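PDB 5Y5A: KLLA0F20702p from Kluyveromyces lactis, which probably helps bring telomerase to chromosome ends as the yeast Est1 subunit, here a large N-terminal fragment captured with the telomere protein Cdc13. Local coordinates for residues L84-V89 with I195-R200; A187-L192 with P232-T237; T237-G242 with L266-G271. All blocks are in the same frame, centred on the assembly; numbering follows the deposited sequence.

Contact 1 of 3, residues L84-V89 with I195-R200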
loop_
_atom_site.group_PDB
_atom_site.type_symbol
_atom_site.label_atom_id
_atom_site.label_comp_id
_atom_site.label_asym_id
_atom_site.label_seq_id
_atom_site.Cartn_x
_atom_site.Cartn_y
_atom_site.Cartn_z
ATOM N N LEU A 84 -18.590 -14.811 -1.613
ATOM C CA LEU A 84 -20.008 -14.829 -1.951
ATOM C C LEU A 84 -20.864 -14.354 -0.774
ATOM O O LEU A 84 -21.982 -13.853 -0.958
ATOM C CB LEU A 84 -20.442 -16.232 -2.377
ATOM C CG LEU A 84 -19.941 -16.725 -3.735
ATOM C CD1 LEU A 84 -20.382 -18.157 -3.964
ATOM C CD2 LEU A 84 -20.443 -15.827 -4.853
ATOM N N THR A 85 -20.337 -14.526 0.434
ATOM C CA THR A 85 -21.036 -14.104 1.638
ATOM C C THR A 85 -21.065 -12.584 1.740
ATOM O O THR A 85 -22.109 -11.981 2.000
ATOM C CB THR A 85 -20.385 -14.689 2.897
ATOM O OG1 THR A 85 -20.521 -16.117 2.883
ATOM C CG2 THR A 85 -21.056 -14.125 4.138
ATOM N N TRP A 86 -19.909 -11.970 1.529
ATOM C CA TRP A 86 -19.817 -10.521 1.522
ATOM C C TRP A 86 -20.690 -9.925 0.432
ATOM O O TRP A 86 -21.527 -9.068 0.696
ATOM C CB TRP A 86 -18.373 -10.070 1.325
ATOM C CG TRP A 86 -18.269 -8.595 1.194
ATOM C CD1 TRP A 86 -17.985 -7.888 0.063
ATOM C CD2 TRP A 86 -18.481 -7.630 2.234
ATOM N NE1 TRP A 86 -17.996 -6.541 0.337
ATOM C CE2 TRP A 86 -18.297 -6.356 1.658
ATOM C CE3 TRP A 86 -18.803 -7.721 3.591
ATOM C CZ2 TRP A 86 -18.422 -5.184 2.401
ATOM C CZ3 TRP A 86 -18.928 -6.556 4.323
ATOM C CH2 TRP A 86 -18.739 -5.304 3.727
ATOM N N LYS A 87 -20.499 -10.413 -0.791
ATOM C CA LYS A 87 -21.160 -9.869 -1.972
ATOM C C LYS A 87 -22.680 -9.987 -1.947
ATOM O O LYS A 87 -23.381 -9.040 -2.295
ATOM C CB LYS A 87 -20.626 -10.561 -3.227
ATOM C CG LYS A 87 -21.160 -9.998 -4.528
ATOM C CD LYS A 87 -20.600 -10.774 -5.702
ATOM C CE LYS A 87 -21.176 -10.292 -7.018
ATOM N NZ LYS A 87 -20.695 -11.120 -8.161
ATOM N N HIS A 88 -23.185 -11.145 -1.536
ATOM C CA HIS A 88 -24.605 -11.442 -1.684
ATOM C C HIS A 88 -25.410 -11.299 -0.396
ATOM O O HIS A 88 -26.630 -11.134 -0.434
ATOM C CB HIS A 88 -24.779 -12.855 -2.235
ATOM C CG HIS A 88 -24.216 -13.033 -3.609
ATOM N ND1 HIS A 88 -24.835 -12.536 -4.736
ATOM C CD2 HIS A 88 -23.090 -13.647 -4.038
ATOM C CE1 HIS A 88 -24.115 -12.840 -5.801
ATOM N NE2 HIS A 88 -23.051 -13.514 -5.406
ATOM N N VAL A 89 -24.731 -11.364 0.743
ATOM C CA VAL A 89 -25.426 -11.310 2.023
ATOM C C VAL A 89 -25.115 -10.033 2.794
ATOM O O VAL A 89 -26.020 -9.293 3.171
ATOM C CB VAL A 89 -25.067 -12.514 2.907
ATOM C CG1 VAL A 89 -25.827 -12.448 4.216
ATOM C CG2 VAL A 89 -25.357 -13.811 2.174
ATOM N N ILE A 195 -14.239 -8.300 8.180
ATOM C CA ILE A 195 -14.408 -7.712 9.500
ATOM C C ILE A 195 -14.049 -6.231 9.388
ATOM O O ILE A 195 -14.775 -5.373 9.887
ATOM C CB ILE A 195 -13.540 -8.415 10.566
ATOM C CG1 ILE A 195 -14.192 -9.736 10.988
ATOM C CG2 ILE A 195 -13.353 -7.529 11.780
ATOM C CD1 ILE A 195 -13.374 -10.541 11.969
ATOM N N GLY A 196 -12.942 -5.946 8.697
ATOM C CA GLY A 196 -12.494 -4.579 8.470
ATOM C C GLY A 196 -13.555 -3.701 7.829
ATOM O O GLY A 196 -13.913 -2.649 8.368
ATOM N N CYS A 197 -14.069 -4.142 6.683
ATOM C CA CYS A 197 -15.143 -3.429 5.992
ATOM C C CYS A 197 -16.369 -3.220 6.869
ATOM O O CYS A 197 -16.957 -2.141 6.866
ATOM C CB CYS A 197 -15.570 -4.180 4.734
ATOM S SG CYS A 197 -14.261 -4.460 3.540
ATOM N N SER A 198 -16.763 -4.263 7.596
ATOM C CA SER A 198 -17.940 -4.196 8.458
ATOM C C SER A 198 -17.744 -3.145 9.540
ATOM O O SER A 198 -18.633 -2.343 9.802
ATOM C CB SER A 198 -18.228 -5.555 9.093
ATOM O OG SER A 198 -18.406 -6.545 8.101
ATOM N N GLN A 199 -16.565 -3.162 10.155
ATOM C CA GLN A 199 -16.198 -2.187 11.173
ATOM C C GLN A 199 -16.221 -0.764 10.631
ATOM O O GLN A 199 -16.645 0.159 11.327
ATOM C CB GLN A 199 -14.812 -2.499 11.735
ATOM C CG GLN A 199 -14.777 -3.699 12.642
ATOM C CD GLN A 199 -15.622 -3.493 13.872
ATOM O OE1 GLN A 199 -15.667 -2.395 14.430
ATOM N NE2 GLN A 199 -16.312 -4.544 14.299
ATOM N N ARG A 200 -15.751 -0.585 9.397
ATOM C CA ARG A 200 -15.769 0.737 8.788
ATOM C C ARG A 200 -17.208 1.207 8.633
ATOM O O ARG A 200 -17.549 2.331 8.994
ATOM C CB ARG A 200 -15.068 0.746 7.429
ATOM C CG ARG A 200 -15.001 2.142 6.825
ATOM C CD ARG A 200 -14.328 2.165 5.466
ATOM N NE ARG A 200 -14.969 1.251 4.530
ATOM C CZ ARG A 200 -16.129 1.488 3.924
ATOM N NH1 ARG A 200 -16.630 0.586 3.090
ATOM N NH2 ARG A 200 -16.790 2.616 4.153
#

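Contact 2 of 3, residues A187-L192 with P232-T237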
loop_
_atom_site.group_PDB
_atom_site.type_symbol
_atom_site.label_atom_id
_atom_site.label_comp_id
_atom_site.label_asym_id
_atom_site.label_seq_id
_atom_site.Cartn_x
_atom_site.Cartn_y
_atom_site.Cartn_z
ATOM N N ALA A 187 -8.636 -17.850 3.484
ATOM C CA ALA A 187 -9.890 -17.763 4.229
ATOM C C ALA A 187 -9.731 -16.790 5.388
ATOM O O ALA A 187 -10.608 -15.968 5.645
ATOM C CB ALA A 187 -10.321 -19.127 4.733
ATOM N N SER A 188 -8.593 -16.885 6.070
ATOM C CA SER A 188 -8.288 -16.004 7.185
ATOM C C SER A 188 -8.208 -14.560 6.723
ATOM O O SER A 188 -8.777 -13.667 7.348
ATOM C CB SER A 188 -6.982 -16.420 7.852
ATOM O OG SER A 188 -7.112 -17.714 8.415
ATOM N N GLN A 189 -7.509 -14.347 5.615
ATOM C CA GLN A 189 -7.368 -13.017 5.041
ATOM C C GLN A 189 -8.731 -12.423 4.696
ATOM O O GLN A 189 -8.974 -11.235 4.905
ATOM C CB GLN A 189 -6.474 -13.068 3.797
ATOM C CG GLN A 189 -6.067 -11.704 3.264
ATOM C CD GLN A 189 -7.087 -11.107 2.316
ATOM O OE1 GLN A 189 -7.833 -11.827 1.653
ATOM N NE2 GLN A 189 -7.120 -9.783 2.245
ATOM N N ARG A 190 -9.627 -13.246 4.168
ATOM C CA ARG A 190 -10.963 -12.765 3.852
ATOM C C ARG A 190 -11.724 -12.387 5.116
ATOM O O ARG A 190 -12.417 -11.366 5.146
ATOM C CB ARG A 190 -11.738 -13.808 3.058
ATOM C CG ARG A 190 -11.191 -14.012 1.655
ATOM C CD ARG A 190 -11.093 -12.694 0.894
ATOM N NE ARG A 190 -11.095 -12.935 -0.543
ATOM C CZ ARG A 190 -10.002 -12.986 -1.296
ATOM N NH1 ARG A 190 -8.808 -12.779 -0.755
ATOM N NH2 ARG A 190 -10.110 -13.229 -2.593
ATOM N N CYS A 191 -11.585 -13.201 6.160
ATOM C CA CYS A 191 -12.246 -12.916 7.429
ATOM C C CYS A 191 -11.778 -11.578 7.978
ATOM O O CYS A 191 -12.584 -10.755 8.406
ATOM C CB CYS A 191 -11.976 -14.018 8.451
ATOM S SG CYS A 191 -12.790 -15.574 8.095
ATOM N N LEU A 192 -10.469 -11.367 7.961
ATOM C CA LEU A 192 -9.907 -10.115 8.430
ATOM C C LEU A 192 -10.325 -8.950 7.530
ATOM O O LEU A 192 -10.582 -7.851 8.017
ATOM C CB LEU A 192 -8.386 -10.220 8.509
ATOM C CG LEU A 192 -7.870 -11.253 9.518
ATOM C CD1 LEU A 192 -6.402 -11.545 9.268
ATOM C CD2 LEU A 192 -8.085 -10.787 10.953
ATOM N N PRO A 232 0.044 -9.975 1.625
ATOM C CA PRO A 232 0.212 -8.611 1.108
ATOM C C PRO A 232 -0.084 -8.475 -0.384
ATOM O O PRO A 232 -0.251 -7.351 -0.857
ATOM C CB PRO A 232 1.683 -8.308 1.413
ATOM C CG PRO A 232 2.337 -9.665 1.505
ATOM C CD PRO A 232 1.310 -10.553 2.119
ATOM N N SER A 233 -0.169 -9.584 -1.111
ATOM C CA SER A 233 -0.475 -9.516 -2.543
ATOM C C SER A 233 -1.890 -9.007 -2.842
ATOM O O SER A 233 -2.164 -8.535 -3.949
ATOM C CB SER A 233 -0.303 -10.888 -3.192
ATOM O OG SER A 233 -1.381 -11.737 -2.839
ATOM N N VAL A 234 -2.790 -9.107 -1.866
ATOM C CA VAL A 234 -4.194 -8.803 -2.113
ATOM C C VAL A 234 -4.443 -7.302 -2.061
ATOM O O VAL A 234 -4.370 -6.676 -0.998
ATOM C CB VAL A 234 -5.107 -9.544 -1.112
ATOM C CG1 VAL A 234 -6.530 -9.009 -1.159
ATOM C CG2 VAL A 234 -5.093 -11.033 -1.413
ATOM N N GLY A 235 -4.723 -6.733 -3.231
ATOM C CA GLY A 235 -4.935 -5.306 -3.364
ATOM C C GLY A 235 -6.117 -4.783 -2.572
ATOM O O GLY A 235 -6.076 -3.654 -2.074
ATOM N N GLU A 236 -7.162 -5.602 -2.444
ATOM C CA GLU A 236 -8.418 -5.152 -1.854
ATOM C C GLU A 236 -8.237 -4.620 -0.435
ATOM O O GLU A 236 -8.949 -3.712 -0.010
ATOM C CB GLU A 236 -9.447 -6.283 -1.863
ATOM C CG GLU A 236 -10.879 -5.816 -1.631
ATOM C CD GLU A 236 -11.433 -4.993 -2.788
ATOM O OE1 GLU A 236 -10.939 -5.140 -3.930
ATOM O OE2 GLU A 236 -12.377 -4.205 -2.555
ATOM N N THR A 237 -7.272 -5.174 0.290
ATOM C CA THR A 237 -6.997 -4.718 1.644
ATOM C C THR A 237 -6.530 -3.266 1.670
ATOM O O THR A 237 -6.936 -2.492 2.523
ATOM C CB THR A 237 -5.926 -5.573 2.314
ATOM O OG1 THR A 237 -6.192 -6.957 2.059
ATOM C CG2 THR A 237 -5.927 -5.315 3.805
#

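Contact 3 of 3, residues T237-G242 with L266-G271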
loop_
_atom_site.group_PDB
_atom_site.type_symbol
_atom_site.label_atom_id
_atom_site.label_comp_id
_atom_site.label_asym_id
_atom_site.label_seq_id
_atom_site.Cartn_x
_atom_site.Cartn_y
_atom_site.Cartn_z
ATOM N N THR A 237 -7.272 -5.174 0.290
ATOM C CA THR A 237 -6.997 -4.718 1.644
ATOM C C THR A 237 -6.530 -3.266 1.670
ATOM O O THR A 237 -6.936 -2.492 2.523
ATOM C CB THR A 237 -5.926 -5.573 2.314
ATOM O OG1 THR A 237 -6.192 -6.957 2.059
ATOM C CG2 THR A 237 -5.927 -5.315 3.805
ATOM N N PHE A 238 -5.658 -2.916 0.735
ATOM C CA PHE A 238 -5.177 -1.543 0.603
ATOM C C PHE A 238 -6.315 -0.627 0.173
ATOM O O PHE A 238 -6.422 0.503 0.640
ATOM C CB PHE A 238 -4.017 -1.469 -0.408
ATOM C CG PHE A 238 -2.792 -2.225 0.022
ATOM C CD1 PHE A 238 -2.670 -3.583 -0.244
ATOM C CD2 PHE A 238 -1.758 -1.580 0.687
ATOM C CE1 PHE A 238 -1.538 -4.286 0.152
ATOM C CE2 PHE A 238 -0.624 -2.273 1.080
ATOM C CZ PHE A 238 -0.515 -3.628 0.814
ATOM N N LEU A 239 -7.172 -1.126 -0.714
ATOM C CA LEU A 239 -8.309 -0.341 -1.180
ATOM C C LEU A 239 -9.198 0.077 -0.011
ATOM O O LEU A 239 -9.585 1.242 0.112
ATOM C CB LEU A 239 -9.140 -1.121 -2.204
ATOM C CG LEU A 239 -10.285 -0.271 -2.765
ATOM C CD1 LEU A 239 -9.792 0.613 -3.910
ATOM C CD2 LEU A 239 -11.472 -1.108 -3.199
ATOM N N GLN A 240 -9.508 -0.876 0.855
ATOM C CA GLN A 240 -10.420 -0.607 1.958
ATOM C C GLN A 240 -9.774 0.330 2.972
ATOM O O GLN A 240 -10.445 1.172 3.568
ATOM C CB GLN A 240 -10.859 -1.910 2.616
ATOM C CG GLN A 240 -11.717 -2.785 1.714
ATOM C CD GLN A 240 -13.018 -2.105 1.291
ATOM O OE1 GLN A 240 -13.630 -1.358 2.061
ATOM N NE2 GLN A 240 -13.444 -2.369 0.060
ATOM N N ARG A 241 -8.462 0.203 3.140
ATOM C CA ARG A 241 -7.721 1.128 3.988
ATOM C C ARG A 241 -7.828 2.553 3.456
ATOM O O ARG A 241 -8.033 3.505 4.210
ATOM C CB ARG A 241 -6.255 0.724 4.076
ATOM C CG ARG A 241 -5.877 0.108 5.394
ATOM C CD ARG A 241 -4.432 0.383 5.701
ATOM N NE ARG A 241 -3.586 -0.238 4.698
ATOM C CZ ARG A 241 -3.230 -1.515 4.727
ATOM N NH1 ARG A 241 -2.454 -2.007 3.771
ATOM N NH2 ARG A 241 -3.648 -2.299 5.716
ATOM N N GLY A 242 -7.673 2.685 2.144
ATOM C CA GLY A 242 -7.777 3.978 1.495
ATOM C C GLY A 242 -9.156 4.570 1.663
ATOM O O GLY A 242 -9.312 5.785 1.773
ATOM N N LEU A 266 -1.818 -9.251 -6.712
ATOM C CA LEU A 266 -3.233 -9.532 -6.995
ATOM C C LEU A 266 -4.088 -8.283 -6.749
ATOM O O LEU A 266 -4.711 -8.141 -5.693
ATOM C CB LEU A 266 -3.741 -10.689 -6.136
ATOM C CG LEU A 266 -3.333 -12.088 -6.599
ATOM C CD1 LEU A 266 -3.773 -13.112 -5.583
ATOM C CD2 LEU A 266 -3.958 -12.387 -7.947
ATOM N N PRO A 267 -4.140 -7.382 -7.742
ATOM C CA PRO A 267 -4.684 -6.033 -7.522
ATOM C C PRO A 267 -6.210 -5.976 -7.420
ATOM O O PRO A 267 -6.908 -6.891 -7.870
ATOM C CB PRO A 267 -4.191 -5.263 -8.751
ATOM C CG PRO A 267 -4.112 -6.315 -9.837
ATOM C CD PRO A 267 -3.789 -7.627 -9.153
ATOM N N SER A 268 -6.726 -4.904 -6.826
ATOM C CA SER A 268 -8.168 -4.693 -6.817
ATOM C C SER A 268 -8.610 -4.033 -8.112
ATOM O O SER A 268 -7.978 -3.087 -8.570
ATOM C CB SER A 268 -8.601 -3.832 -5.632
ATOM O OG SER A 268 -9.946 -3.413 -5.802
ATOM N N ASP A 269 -9.701 -4.529 -8.688
ATOM C CA ASP A 269 -10.317 -3.894 -9.850
ATOM C C ASP A 269 -10.837 -2.490 -9.556
ATOM O O ASP A 269 -10.928 -1.668 -10.453
ATOM C CB ASP A 269 -11.470 -4.747 -10.375
ATOM C CG ASP A 269 -10.998 -5.886 -11.246
ATOM O OD1 ASP A 269 -9.858 -5.811 -11.754
ATOM O OD2 ASP A 269 -11.773 -6.851 -11.429
ATOM N N ALA A 270 -11.190 -2.217 -8.304
ATOM C CA ALA A 270 -11.673 -0.891 -7.929
ATOM C C ALA A 270 -10.514 0.082 -7.699
ATOM O O ALA A 270 -10.737 1.269 -7.448
ATOM C CB ALA A 270 -12.560 -0.971 -6.681
ATOM N N GLY A 271 -9.284 -0.415 -7.805
ATOM C CA GLY A 271 -8.098 0.391 -7.530
ATOM C C GLY A 271 -7.985 1.634 -8.399
ATOM O O GLY A 271 -7.919 2.766 -7.909
#

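Contact 1 of 3, residues L84-V89 with I195-R200
A tryptophan laid against a neighbouring helix at a cysteine and a serine joins 84-89 to 195-200. It is a small, side-chain-only contact between helices 78-105 and 179-206, its centre about 20 Å from the centre of the chain. The nearest backbone positions, the CA atoms of W86 and S198, are 9.6 Å apart, a gap too wide for small residues alone to bridge. W86 spans it: with CG anti to the backbone N (chi1 175°), the indole reaches away from its own helix and puts the far end of its six-membered ring against the other. There W86 CH2 meets C197 CB at 3.5 Å, a close apolar touch. The C197 sulfur stands obliquely over one face, toward the rim; SG lies 4.8 Å from the centroid of the W86 six-membered ring and 27° off the ring normal. A cysteine suits this place because its polarisable sulfur can rest on an aromatic ring without needing a polar partner.

S198 meets the edge of the ring instead. Its OG sits near the ring plane, 3.8 Å from W86 CZ3. S198 OG makes its hydrogen bond to Y194 O, one turn back on its own helix, and packs on the indole edge. That bond satisfies the hydroxyl inside a buried interface, where a small side chain lets the large ring come close. Y194 also stacks its ring with W86, so the indole meets residues from successive turns of helix 179-206. T85, the residue before W86, packs on F12 of helix 7-21 and L133 of helix 113-144. A Cys sulfur-aromatic contact thus helps join two helices of the N-terminal, all-helical Est1 region, which belongs to the TPR-like families.

Contact 2 of 3, residues A187-L192 with P232-T237
Q189 extends its amide from helix 179-206 toward V234 and T237, where a loop turns into helix 235-247. A chi1 of -170° swings its CG to the side opposite the backbone nitrogen, which carries the chain toward the other segment, and a bend at chi2 then turns the amide so that its two ends have different neighbours. The nitrogen goes forward: Q189 NE2 lies 3.5 Å from V234 CG1. The same Q189 NE2 comes within 3.0 Å of T237 OG1. The oxygen instead serves its own helix, taking a hydrogen bond from R190 NH1 to Q189 OE1 of 2.8 Å.

That bond is fairly straight, 151° at the hydrogen, and runs in the plane of the guanidinium, though the donor is tilted 24° from the amide's carbonyl plane. R190 begins by leading away from the contact, but its chain folds back at chi2, bringing R190 NH1 within 4.2 Å of V234 CG2. A salt bridge from R190 NE to D83 of helix 78-105 further fixes the group, and its charge would probably polarise the Q189 amide.

The contact joins a helix of the Est1 region to one of the predicted DNA/RNA-binding region, both TPR-like, in an all-helical array. V234 is extended just before its helix starts, and its two methyls divide the work, CG1 facing the amide nitrogen and CG2 the arginine; a branched, compact residue suits such a double role. A leucine in place of Q189 would probably deprive R190 NH1 of its acceptor and T237 OG1 of its close polar neighbour, leaving the guanidinium held by D83 but less firmly at NH1. Beside V234, S233 OG hydrogen-bonds to the backbone of the bound peptide, presumably that of Cdc13.

Contact 3 of 3, residues T237-G242 with L266-G271
L239 is the one side chain of helix segment 237-242 that enters the turn at 268-271, and both its methyls find partners there. Its chi1 of -176° turns CG clear of the backbone nitrogen and sends the fork at the turn. On one branch L239 CD2 reaches A270 CB at 3.7 Å and also touches the hydroxyl of S268. On the other, L239 CD1 lies 3.7 Å from A270 O and packs on the CA of G271. A forked leucine is apt here, since a single residue covers both the side chains and the backbone of a small turn.

S268 helps hold this close part in shape. The four residues S268 to G271 make a type I turn, and S268 OG accepts from A270 N at 3.0 Å, a capping bond at the turn that leads into helix 271-279. The same hydroxyl is hydrogen-bonded to E236 OE1 of helix 235-247, so a buried polar atom is gripped by two partners. G271, lacking a side chain, suits its spot because a CB would probably crowd S268 O.

The other side is looser. D269, exposed like P267, has its CB pointing away from the helix segment, while A270, partly exposed, turns its methyl in to the leucine. Neither charge nor hydrogen bond joins the two segments directly.

Around this corner, helix 251-263 packs on F238 and also meets L239 through S261, helix 179-206 covers Q240, helix 218-230 lies against T237 and R241, and L266 packs on an apolar side chain of the bound peptide.

All three contacts are buried and small, but their centres lie at different distances from the centre of the chain: about 20 Å for contact 1, 13 Å for contact 2 and 9 Å for contact 3. Helix 179-206 serves contacts 1 and 2, helix 235-247 serves contacts 2 and 3, and T237 belongs to both of the latter. Their chemistry changes along this series, from aromatic and sulfur packing, through an amide and a guanidinium beside a valine, to a leucine on a capped turn. Q240 ties the ends together by packing on C197 and R200 of contact 1, while the backbone bond of G235 N with L266 O joins contacts 2 and 3.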